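Local coordinates for protein malyl-CoA lyase/beta-methylmalyl-CoA lyase (Methylobacterium extorquens, PDB 5UGR) that belongs to the HpcH/HpaI aldolase/citrate lyase family of TIM-barrel proteins and holds a magnesium ion at an acidic site, at residues A[274-277]-A[278-282]; A[281-284]-A[285-288]; A[59-62]-A[63-67]; A[122-126]-A[127-131]. All coordinates share one frame; numbering follows the deposited sequence. Where two conformers were deposited one is given.

Contact 1: residues A[274-277]-A[278-282]; sequences EVTK and ARRIL
The flat guanidinium of Arg279 is met obliquely by Val275, whose CG1 lies 3.9 Å from Arg279 NE, one turn apart on helix 272-291, an alpha-helix that comes after the eight strands of the TIM barrel, beyond helix 259-268. The two side chains run side by side and point the same way. Setting CG1 opposite the backbone N (chi1 171°) brings that methyl of Val275 up to the arginine, while a salt bridge from Arg279 NH2 to Asp319 of helix 305-322 holds the far end of the group. The next pair, Thr276 and Arg280, meets at a slant, Thr276 CG2 to Arg280 CD being 4.1 Å. A bend at chi3 (69°) turns the guanidinium of Arg280 away, to a salt bridge with Asp299. Thr276 OG1 bonds back to Glu272 O. On the buried side Ala278 and Ile281 rest on Ile315 and Ala311 of helix 305-322. Backbone bonds link the turns, among them Arg279 N to Val275 O at 2.9 Å. Lys277 O accepts Ile281 N at 2.9 Å, and Ile281 CG1 lies 3.4 Å from that same Lys277 O.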
loop_
_atom_site.group_PDB
_atom_site.type_symbol
_atom_site.label_atom_id
_atom_site.label_comp_id
_atom_site.label_asym_id
_atom_site.label_seq_id
_atom_site.Cartn_x
_atom_site.Cartn_y
_atom_site.Cartn_z
ATOM N N GLU A 274 -27.428 -7.364 -28.479
ATOM C CA GLU A 274 -26.292 -6.663 -27.889
ATOM C C GLU A 274 -25.319 -6.162 -28.952
ATOM O O GLU A 274 -24.734 -5.081 -28.771
ATOM C CB GLU A 274 -25.627 -7.463 -26.749
ATOM C CG GLU A 274 -24.673 -8.515 -27.121
ATOM C CD GLU A 274 -24.339 -9.412 -25.865
ATOM O OE1 GLU A 274 -24.804 -10.594 -25.815
ATOM O OE2 GLU A 274 -23.636 -8.936 -24.920
ATOM N N VAL A 275 -25.199 -6.894 -30.062
ATOM C CA VAL A 275 -24.357 -6.451 -31.173
ATOM C C VAL A 275 -25.001 -5.219 -31.814
ATOM O O VAL A 275 -24.311 -4.244 -32.092
ATOM C CB VAL A 275 -24.101 -7.570 -32.179
ATOM C CG1 VAL A 275 -23.410 -7.098 -33.451
ATOM C CG2 VAL A 275 -23.241 -8.710 -31.512
ATOM N N THR A 276 -26.314 -5.282 -32.077
ATOM C CA THR A 276 -27.014 -4.118 -32.618
ATOM C C THR A 276 -26.864 -2.857 -31.771
ATOM O O THR A 276 -26.498 -1.787 -32.327
ATOM C CB THR A 276 -28.475 -4.459 -32.888
ATOM O OG1 THR A 276 -28.475 -5.436 -33.941
ATOM C CG2 THR A 276 -29.290 -3.199 -33.271
ATOM N N LYS A 277 -26.999 -2.998 -30.449
ATOM C CA LYS A 277 -26.784 -1.845 -29.563
ATOM C C LYS A 277 -25.389 -1.274 -29.682
ATOM O O LYS A 277 -25.209 -0.029 -29.711
ATOM C CB LYS A 277 -27.077 -2.177 -28.108
ATOM C CG LYS A 277 -26.797 -1.034 -27.138
ATOM C CD LYS A 277 -27.274 -1.269 -25.713
ATOM C CE LYS A 277 -27.546 0.107 -25.083
ATOM N NZ LYS A 277 -27.850 0.061 -23.632
ATOM N N ALA A 278 -24.393 -2.155 -29.694
ATOM C CA ALA A 278 -23.015 -1.723 -29.901
ATOM C C ALA A 278 -22.833 -0.985 -31.252
ATOM O O ALA A 278 -22.166 0.071 -31.303
ATOM C CB ALA A 278 -21.999 -2.868 -29.730
ATOM N N ARG A 279 -23.426 -1.515 -32.320
ATOM C CA ARG A 279 -23.329 -0.859 -33.639
ATOM C C ARG A 279 -23.975 0.513 -33.630
ATOM O O ARG A 279 -23.444 1.466 -34.216
ATOM C CB ARG A 279 -23.920 -1.711 -34.768
ATOM C CG ARG A 279 -23.129 -3.006 -34.993
ATOM C CD ARG A 279 -23.125 -3.506 -36.413
ATOM N NE ARG A 279 -22.584 -4.849 -36.528
ATOM C CZ ARG A 279 -21.306 -5.182 -36.782
ATOM N NH1 ARG A 279 -20.321 -4.271 -36.947
ATOM N NH2 ARG A 279 -21.014 -6.485 -36.866
ATOM N N ARG A 280 -25.043 0.636 -32.887
ATOM C CA ARG A 280 -25.733 1.922 -32.802
ATOM C C ARG A 280 -24.978 2.930 -31.977
ATOM O O ARG A 280 -25.041 4.126 -32.245
ATOM C CB ARG A 280 -27.127 1.734 -32.219
ATOM C CG ARG A 280 -28.019 0.935 -33.186
ATOM C CD ARG A 280 -29.433 0.821 -32.686
ATOM N NE ARG A 280 -30.119 2.109 -32.717
ATOM C CZ ARG A 280 -30.751 2.673 -31.670
ATOM N NH1 ARG A 280 -30.866 2.061 -30.525
ATOM N NH2 ARG A 280 -31.289 3.886 -31.775
ATOM N N ILE A 281 -24.249 2.443 -30.975
ATOM C CA ILE A 281 -23.337 3.291 -30.240
ATOM C C ILE A 281 -22.259 3.863 -31.183
ATOM O O ILE A 281 -21.961 5.053 -31.124
ATOM C CB ILE A 281 -22.748 2.568 -29.015
ATOM C CG1 ILE A 281 -23.811 2.444 -27.914
ATOM C CG2 ILE A 281 -21.545 3.308 -28.478
ATOM C CD1 ILE A 281 -23.445 1.474 -26.772
ATOM N N LEU A 282 -21.670 3.007 -32.015
ATOM C CA LEU A 282 -20.617 3.451 -32.943
ATOM C C LEU A 282 -21.208 4.464 -33.947
ATOM O O LEU A 282 -20.542 5.445 -34.266
ATOM C CB LEU A 282 -19.939 2.254 -33.654
ATOM C CG LEU A 282 -19.246 1.196 -32.778
ATOM C CD1 LEU A 282 -18.279 0.386 -33.625
ATOM C CD2 LEU A 282 -18.595 1.760 -31.537
#

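Contact 2: residues A[281-284]-A[285-288]; sequences ILEA and MEEA
Two successive turns of helix 272-291 meet here, an apolar flank formed by Leu282 and Met285 and an acidic one by Glu283 and Glu286. Met285 lies alongside Leu282, both pointing the same way, and in the conformer described its SD comes to 3.5 Å from Leu282 CD2. The sulfur is brought back along the helix because CG of Met285 lies beside its backbone N (chi1 -66°), close over the preceding turn: Met285 CG is 3.3 Å from Ile281 O. Ile281 itself touches the thioether more lightly, CG2 to Met285 SD being 4.4 Å. Ile308 and Glu312 of helix 305-322 and Val296 of strand 296-298 pack on Met285 from outside the segments, and Val296 also lies against Ala284 and Ala288. On the exposed flank the Glu283 and Glu286 chains run side by side with their carboxylate planes 79° apart. Glu283 OE2 stands 3.6 Å from Glu286 OE1 in the conformer described, a like-charge approach that probably costs energy; the salt bridge from Glu286 OE2 to Lys290 would offset part of it. The backbone bonds include Met285 N to Ile281 O and Glu287 N to Glu283 O, each 2.9 Å. Such i to i+4 bonding, with apolar and charged residues on separate flanks, is typical of an amphipathic alpha-helix.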
loop_
_atom_site.group_PDB
_atom_site.type_symbol
_atom_site.label_atom_id
_atom_site.label_comp_id
_atom_site.label_asym_id
_atom_site.label_seq_id
_atom_site.Cartn_x
_atom_site.Cartn_y
_atom_site.Cartn_z
ATOM N N ILE A 281 -24.249 2.443 -30.975
ATOM C CA ILE A 281 -23.337 3.291 -30.240
ATOM C C ILE A 281 -22.259 3.863 -31.183
ATOM O O ILE A 281 -21.961 5.053 -31.124
ATOM C CB ILE A 281 -22.748 2.568 -29.015
ATOM C CG1 ILE A 281 -23.811 2.444 -27.914
ATOM C CG2 ILE A 281 -21.545 3.308 -28.478
ATOM C CD1 ILE A 281 -23.445 1.474 -26.772
ATOM N N LEU A 282 -21.670 3.007 -32.015
ATOM C CA LEU A 282 -20.617 3.451 -32.943
ATOM C C LEU A 282 -21.208 4.464 -33.947
ATOM O O LEU A 282 -20.542 5.445 -34.266
ATOM C CB LEU A 282 -19.939 2.254 -33.654
ATOM C CG LEU A 282 -19.246 1.196 -32.778
ATOM C CD1 LEU A 282 -18.279 0.386 -33.625
ATOM C CD2 LEU A 282 -18.595 1.760 -31.537
ATOM N N GLU A 283 -22.435 4.226 -34.410
ATOM C CA GLU A 283 -23.013 5.214 -35.335
ATOM C C GLU A 283 -23.355 6.503 -34.563
ATOM O O GLU A 283 -23.137 7.579 -35.098
ATOM C CB GLU A 283 -24.164 4.637 -36.155
ATOM C CG GLU A 283 -23.740 3.664 -37.264
ATOM C CD GLU A 283 -23.074 4.339 -38.422
ATOM O OE1 GLU A 283 -23.757 5.074 -39.134
ATOM O OE2 GLU A 283 -21.870 4.139 -38.622
ATOM N N ALA A 284 -23.748 6.418 -33.298
ATOM C CA ALA A 284 -23.971 7.628 -32.495
ATOM C C ALA A 284 -22.696 8.427 -32.282
ATOM O O ALA A 284 -22.709 9.675 -32.218
ATOM C CB ALA A 284 -24.578 7.256 -31.142
ATOM N N MET A 285 -21.567 7.724 -32.171
ATOM C CA MET A 285 -20.260 8.400 -32.100
ATOM C C MET A 285 -19.992 9.167 -33.380
ATOM O O MET A 285 -19.516 10.307 -33.346
ATOM C CB MET A 285 -19.123 7.399 -31.920
ATOM C CG MET A 285 -19.163 6.688 -30.604
ATOM S SD MET A 285 -18.215 5.172 -30.638
ATOM C CE MET A 285 -16.590 5.744 -31.122
ATOM N N GLU A 286 -20.233 8.517 -34.522
ATOM C CA GLU A 286 -20.045 9.181 -35.811
ATOM C C GLU A 286 -20.961 10.410 -35.929
ATOM O O GLU A 286 -20.551 11.471 -36.388
ATOM C CB GLU A 286 -20.334 8.166 -36.920
ATOM C CG GLU A 286 -19.617 8.500 -38.179
ATOM C CD GLU A 286 -19.761 7.423 -39.260
ATOM O OE1 GLU A 286 -19.070 6.387 -39.198
ATOM O OE2 GLU A 286 -20.578 7.635 -40.132
ATOM N N GLU A 287 -22.190 10.268 -35.470
ATOM C CA GLU A 287 -23.160 11.381 -35.444
ATOM C C GLU A 287 -22.673 12.558 -34.649
ATOM O O GLU A 287 -22.802 13.738 -35.089
ATOM C CB GLU A 287 -24.542 10.925 -34.971
ATOM C CG GLU A 287 -25.605 12.041 -34.805
ATOM C CD GLU A 287 -26.972 11.505 -34.312
ATOM O OE1 GLU A 287 -27.042 10.315 -34.050
ATOM O OE2 GLU A 287 -27.973 12.250 -34.126
ATOM N N ALA A 288 -22.134 12.265 -33.460
ATOM C CA ALA A 288 -21.604 13.351 -32.628
ATOM C C ALA A 288 -20.460 14.078 -33.353
ATOM O O ALA A 288 -20.395 15.294 -33.318
ATOM C CB ALA A 288 -21.126 12.813 -31.319
#

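Contact 3: residues A[59-62]-A[63-67]; sequences IIQA and LNDLD
Ile59 and Leu63 make the tight side of this helical turn, lying side by side with Ile59 CG2 3.8 Å from Leu63 CD1. Both are buried, against Leu41 of strand 38-42 and Ile92 of helix 85-95. The bond from Leu63 N to Ile59 O (2.8 Å) ties their backbones together. Ala62 continues the packed strip: its CB meets Leu66 CD1 at 3.9 Å, and its O takes two donors, Leu66 N and the indole NE1 of Trp68, so the helix is still bonded where Leu66 leaves helical geometry. Beside this strip Asn64 runs along Ile60, ND2 lying 3.8 Å from Ile60 CG2, and that amide nitrogen is bonded to Ala95 O. The solvent side is polar. Gln61 and Asp65 cross at an angle there, amide and carboxylate planes 69° apart, and their closest side-chain approach is through carbon, Gln61 CG to Asp65 OD2 at 3.3 Å. The carboxylate reaches back over the turn because its CG lies beside the backbone N (chi1 -65°). Asp65 N also bonds Gln61 O at 2.8 Å. A helix with one flank on the sheet and the other in solvent is typical of the beta-alpha-beta crossover of a TIM barrel, here linking strands 38-42 and 72-76.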
loop_
_atom_site.group_PDB
_atom_site.type_symbol
_atom_site.label_atom_id
_atom_site.label_comp_id
_atom_site.label_asym_id
_atom_site.label_seq_id
_atom_site.Cartn_x
_atom_site.Cartn_y
_atom_site.Cartn_z
ATOM N N ILE A 59 5.676 -29.427 -29.474
ATOM C CA ILE A 59 4.977 -28.171 -29.684
ATOM C C ILE A 59 5.656 -27.190 -30.651
ATOM O O ILE A 59 5.024 -26.521 -31.452
ATOM C CB ILE A 59 4.717 -27.509 -28.268
ATOM C CG1 ILE A 59 3.597 -28.300 -27.576
ATOM C CG2 ILE A 59 4.337 -26.031 -28.416
ATOM C CD1 ILE A 59 3.345 -27.936 -26.115
ATOM N N ILE A 60 6.978 -27.157 -30.609
ATOM C CA ILE A 60 7.706 -26.347 -31.548
ATOM C C ILE A 60 7.383 -26.809 -32.987
ATOM O O ILE A 60 7.088 -26.001 -33.875
ATOM C CB ILE A 60 9.217 -26.411 -31.260
ATOM C CG1 ILE A 60 9.540 -25.589 -29.986
ATOM C CG2 ILE A 60 9.991 -25.853 -32.445
ATOM C CD1 ILE A 60 10.951 -25.741 -29.461
ATOM N N GLN A 61 7.421 -28.117 -33.184
ATOM C CA GLN A 61 7.139 -28.688 -34.519
ATOM C C GLN A 61 5.687 -28.361 -34.913
ATOM O O GLN A 61 5.418 -27.887 -36.050
ATOM C CB GLN A 61 7.435 -30.219 -34.538
ATOM C CG GLN A 61 6.795 -30.925 -35.733
ATOM C CD GLN A 61 7.256 -32.342 -35.945
ATOM O OE1 GLN A 61 7.687 -32.664 -37.021
ATOM N NE2 GLN A 61 7.141 -33.205 -34.926
ATOM N N ALA A 62 4.747 -28.527 -33.941
ATOM C CA ALA A 62 3.344 -28.308 -34.264
ATOM C C ALA A 62 3.074 -26.820 -34.600
ATOM O O ALA A 62 2.372 -26.520 -35.592
ATOM C CB ALA A 62 2.455 -28.749 -33.105
ATOM N N LEU A 63 3.629 -25.902 -33.818
ATOM C CA LEU A 63 3.423 -24.504 -34.101
ATOM C C LEU A 63 4.027 -24.052 -35.414
ATOM O O LEU A 63 3.472 -23.182 -36.086
ATOM C CB LEU A 63 3.974 -23.604 -32.967
ATOM C CG LEU A 63 3.158 -23.595 -31.684
ATOM C CD1 LEU A 63 4.001 -22.979 -30.589
ATOM C CD2 LEU A 63 1.891 -22.821 -31.902
ATOM N N ASN A 64 5.139 -24.678 -35.806
ATOM C CA ASN A 64 5.804 -24.296 -37.038
ATOM C C ASN A 64 5.279 -24.951 -38.280
ATOM O O ASN A 64 5.387 -24.364 -39.380
ATOM C CB ASN A 64 7.275 -24.582 -36.869
ATOM C CG ASN A 64 7.959 -23.537 -36.008
ATOM O OD1 ASN A 64 7.442 -22.438 -35.782
ATOM N ND2 ASN A 64 9.120 -23.861 -35.546
ATOM N N ASP A 65 4.735 -26.161 -38.136
ATOM C CA ASP A 65 4.359 -26.986 -39.323
ATOM C C ASP A 65 2.847 -27.089 -39.658
ATOM O O ASP A 65 2.492 -27.373 -40.806
ATOM C CB ASP A 65 4.855 -28.438 -39.128
ATOM C CG ASP A 65 6.330 -28.565 -39.090
ATOM O OD1 ASP A 65 7.049 -27.593 -39.384
ATOM O OD2 ASP A 65 6.754 -29.703 -38.758
ATOM N N LEU A 66 1.991 -26.965 -38.630
ATOM C CA LEU A 66 0.581 -27.274 -38.844
ATOM C C LEU A 66 -0.131 -26.002 -39.253
ATOM O O LEU A 66 0.357 -24.880 -39.057
ATOM C CB LEU A 66 -0.044 -27.817 -37.545
ATOM C CG LEU A 66 0.471 -29.184 -37.120
ATOM C CD1 LEU A 66 -0.190 -29.709 -35.850
ATOM C CD2 LEU A 66 0.377 -30.231 -38.241
ATOM N N ASP A 67 -1.298 -26.173 -39.832
ATOM C CA ASP A 67 -2.098 -25.032 -40.256
ATOM C C ASP A 67 -3.157 -24.727 -39.216
ATOM O O ASP A 67 -4.209 -25.379 -39.170
ATOM C CB ASP A 67 -2.747 -25.377 -41.604
ATOM C CG ASP A 67 -3.612 -24.251 -42.170
ATOM O OD1 ASP A 67 -3.775 -23.164 -41.552
ATOM O OD2 ASP A 67 -4.109 -24.448 -43.297
#

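Contact 4: residues A[122-126]-A[127-131]; sequences QIEQA and KKREK
Arg129 turns its side chain back toward the helix it follows, its CG lying 4.2 Å from Glu124 CB. From there the two chains run to ends that face each other through a water, which donates to Glu124 OE2 at 2.7 Å and accepts from Arg129 NH2 at 3.2 Å in the conformer described. The charged atoms themselves, Glu124 OE2 and Arg129 NH2, stay 5.5 Å apart. Each has further partners: the Glu124 carboxylate forms a salt bridge with Arg157 and accepts Ile133 N, while Arg129 NH2 bonds Val93 O of helix 85-95. The extended Glu124 chain is thus held at both oxygens. Lys127 lies on one face of the Arg129 guanidinium, its CB 3.7 Å above the plane and offset toward the rim. This is a Schellman motif ending helix 110-127, ahead of barrel strand 134-139: Lys128 has positive phi (57°), Arg129 N reaches back to Glu124 O in a weak but nearly straight bond of 3.4 Å, and Lys128 N makes a second weak one, more bent, to Gln125 O. The preceding bond, Lys127 N to Ile123 O, is 2.9 Å. Lys127 CG lies 3.4 Å from Ile123 O, and bends at chi2 and chi3 carry the chain on to its end, where NZ bonds a pentaethylene glycol, probably from the crystallisation liquor. Lys128, extended beyond CG, bonds Gly292 O of a neighbouring subunit through NZ; on the helix side, Gln122 NE2 bonds Leu80 O of a different subunit.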
loop_
_atom_site.group_PDB
_atom_site.type_symbol
_atom_site.label_atom_id
_atom_site.label_comp_id
_atom_site.label_asym_id
_atom_site.label_seq_id
_atom_site.Cartn_x
_atom_site.Cartn_y
_atom_site.Cartn_z
ATOM N N GLN A 122 12.540 -9.860 -23.532
ATOM C CA GLN A 122 13.947 -10.003 -23.946
ATOM C C GLN A 122 14.055 -10.902 -25.160
ATOM O O GLN A 122 14.811 -10.599 -26.096
ATOM C CB GLN A 122 14.818 -10.502 -22.830
ATOM C CG GLN A 122 14.949 -9.442 -21.725
ATOM C CD GLN A 122 15.791 -9.895 -20.577
ATOM O OE1 GLN A 122 16.430 -10.959 -20.646
ATOM N NE2 GLN A 122 15.765 -9.129 -19.475
ATOM N N ILE A 123 13.312 -11.994 -25.181
ATOM C CA ILE A 123 13.391 -12.912 -26.340
ATOM C C ILE A 123 12.837 -12.229 -27.564
ATOM O O ILE A 123 13.410 -12.325 -28.686
ATOM C CB ILE A 123 12.657 -14.233 -26.067
ATOM C CG1 ILE A 123 13.258 -14.958 -24.856
ATOM C CG2 ILE A 123 12.676 -15.128 -27.292
ATOM C CD1 ILE A 123 12.257 -15.911 -24.205
ATOM N N GLU A 124 11.726 -11.501 -27.408
ATOM C CA GLU A 124 11.169 -10.774 -28.531
ATOM C C GLU A 124 12.150 -9.677 -29.072
ATOM O O GLU A 124 12.223 -9.441 -30.293
ATOM C CB GLU A 124 9.786 -10.154 -28.156
ATOM C CG GLU A 124 8.684 -11.177 -28.006
ATOM C CD GLU A 124 7.311 -10.561 -27.788
ATOM O OE1 GLU A 124 7.190 -9.390 -27.360
ATOM O OE2 GLU A 124 6.333 -11.305 -28.098
ATOM N N GLN A 125 12.838 -8.987 -28.164
ATOM C CA GLN A 125 13.865 -8.034 -28.535
ATOM C C GLN A 125 14.962 -8.748 -29.349
ATOM O O GLN A 125 15.404 -8.202 -30.358
ATOM C CB GLN A 125 14.476 -7.384 -27.325
ATOM C CG GLN A 125 13.561 -6.407 -26.597
ATOM C CD GLN A 125 14.183 -5.807 -25.339
ATOM O OE1 GLN A 125 14.294 -4.536 -25.161
ATOM N NE2 GLN A 125 14.544 -6.634 -24.498
ATOM N N ALA A 126 15.408 -9.925 -28.911
ATOM C CA ALA A 126 16.477 -10.612 -29.594
ATOM C C ALA A 126 16.032 -11.034 -30.991
ATOM O O ALA A 126 16.833 -11.003 -31.937
ATOM C CB ALA A 126 16.900 -11.823 -28.779
ATOM N N LYS A 127 14.771 -11.433 -31.124
ATOM C CA LYS A 127 14.294 -12.002 -32.368
ATOM C C LYS A 127 13.749 -10.942 -33.331
ATOM O O LYS A 127 13.414 -11.256 -34.468
ATOM C CB LYS A 127 13.240 -13.112 -32.168
ATOM C CG LYS A 127 13.738 -14.362 -31.421
ATOM C CD LYS A 127 14.958 -15.063 -32.022
ATOM C CE LYS A 127 14.606 -15.655 -33.339
ATOM N NZ LYS A 127 15.835 -16.365 -33.799
ATOM N N LYS A 128 13.640 -9.712 -32.856
ATOM C CA LYS A 128 13.175 -8.607 -33.691
ATOM C C LYS A 128 11.785 -8.836 -34.321
ATOM O O LYS A 128 11.508 -8.376 -35.380
ATOM C CB LYS A 128 14.227 -8.218 -34.725
ATOM C CG LYS A 128 15.586 -7.834 -34.123
ATOM C CD LYS A 128 16.610 -7.621 -35.235
ATOM C CE LYS A 128 17.861 -6.930 -34.684
ATOM N NZ LYS A 128 18.956 -6.786 -35.694
ATOM N N ARG A 129 10.920 -9.251 -33.401
ATOM C CA ARG A 129 9.565 -9.676 -33.629
ATOM C C ARG A 129 8.588 -8.516 -33.987
ATOM O O ARG A 129 8.643 -7.514 -33.281
ATOM C CB ARG A 129 9.184 -10.324 -32.315
ATOM C CG ARG A 129 9.822 -11.591 -32.080
ATOM C CD ARG A 129 9.021 -12.454 -33.036
ATOM N NE ARG A 129 9.694 -13.669 -33.377
ATOM C CZ ARG A 129 9.779 -14.709 -32.547
ATOM N NH1 ARG A 129 10.433 -15.775 -32.931
ATOM N NH2 ARG A 129 9.232 -14.629 -31.302
ATOM N N GLU A 130 7.710 -8.586 -35.029
ATOM C CA GLU A 130 6.683 -7.512 -35.100
ATOM C C GLU A 130 5.610 -7.772 -34.071
ATOM O O GLU A 130 5.189 -6.876 -33.377
ATOM C CB GLU A 130 6.016 -7.511 -36.468
ATOM C CG GLU A 130 5.095 -6.316 -36.687
ATOM C CD GLU A 130 5.682 -5.310 -37.673
ATOM O OE1 GLU A 130 6.936 -5.164 -37.739
ATOM O OE2 GLU A 130 4.883 -4.674 -38.382
ATOM N N LYS A 131 5.133 -9.013 -34.037
ATOM C CA LYS A 131 4.012 -9.397 -33.177
ATOM C C LYS A 131 4.497 -9.336 -31.723
ATOM O O LYS A 131 5.620 -9.746 -31.439
ATOM C CB LYS A 131 3.532 -10.817 -33.511
ATOM C CG LYS A 131 2.349 -11.323 -32.648
ATOM C CD LYS A 131 2.315 -12.860 -32.540
ATOM C CE LYS A 131 2.024 -13.475 -33.847
ATOM N NZ LYS A 131 1.750 -14.915 -33.867
HETATM O O HOH W 1 6.766 -12.907 -30.237
#

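Contacts 1 and 2 are overlapping stretches of helix 272-291, sharing Ile281 and Leu282, and both press an apolar flank on helix 305-322 and strand 296-298. In contact 1 two arginines each pair with an aspartate beyond the segments, whereas contact 2 has neighbouring glutamates. Contacts 3 and 4 belong to the barrel's outer helices, their centres about 19 Å apart and about 38 and 37 Å from that of contact 1. Contact 3 packs Ile59 and Leu63 on barrel strand 38-42; contact 4 ends its helix with weak backbone bonds, charged side chains and a water, and touches two other subunits, where contact 1 meets another copy through Glu274. None is wholly buried: every contact pairs a covered flank with an exposed one.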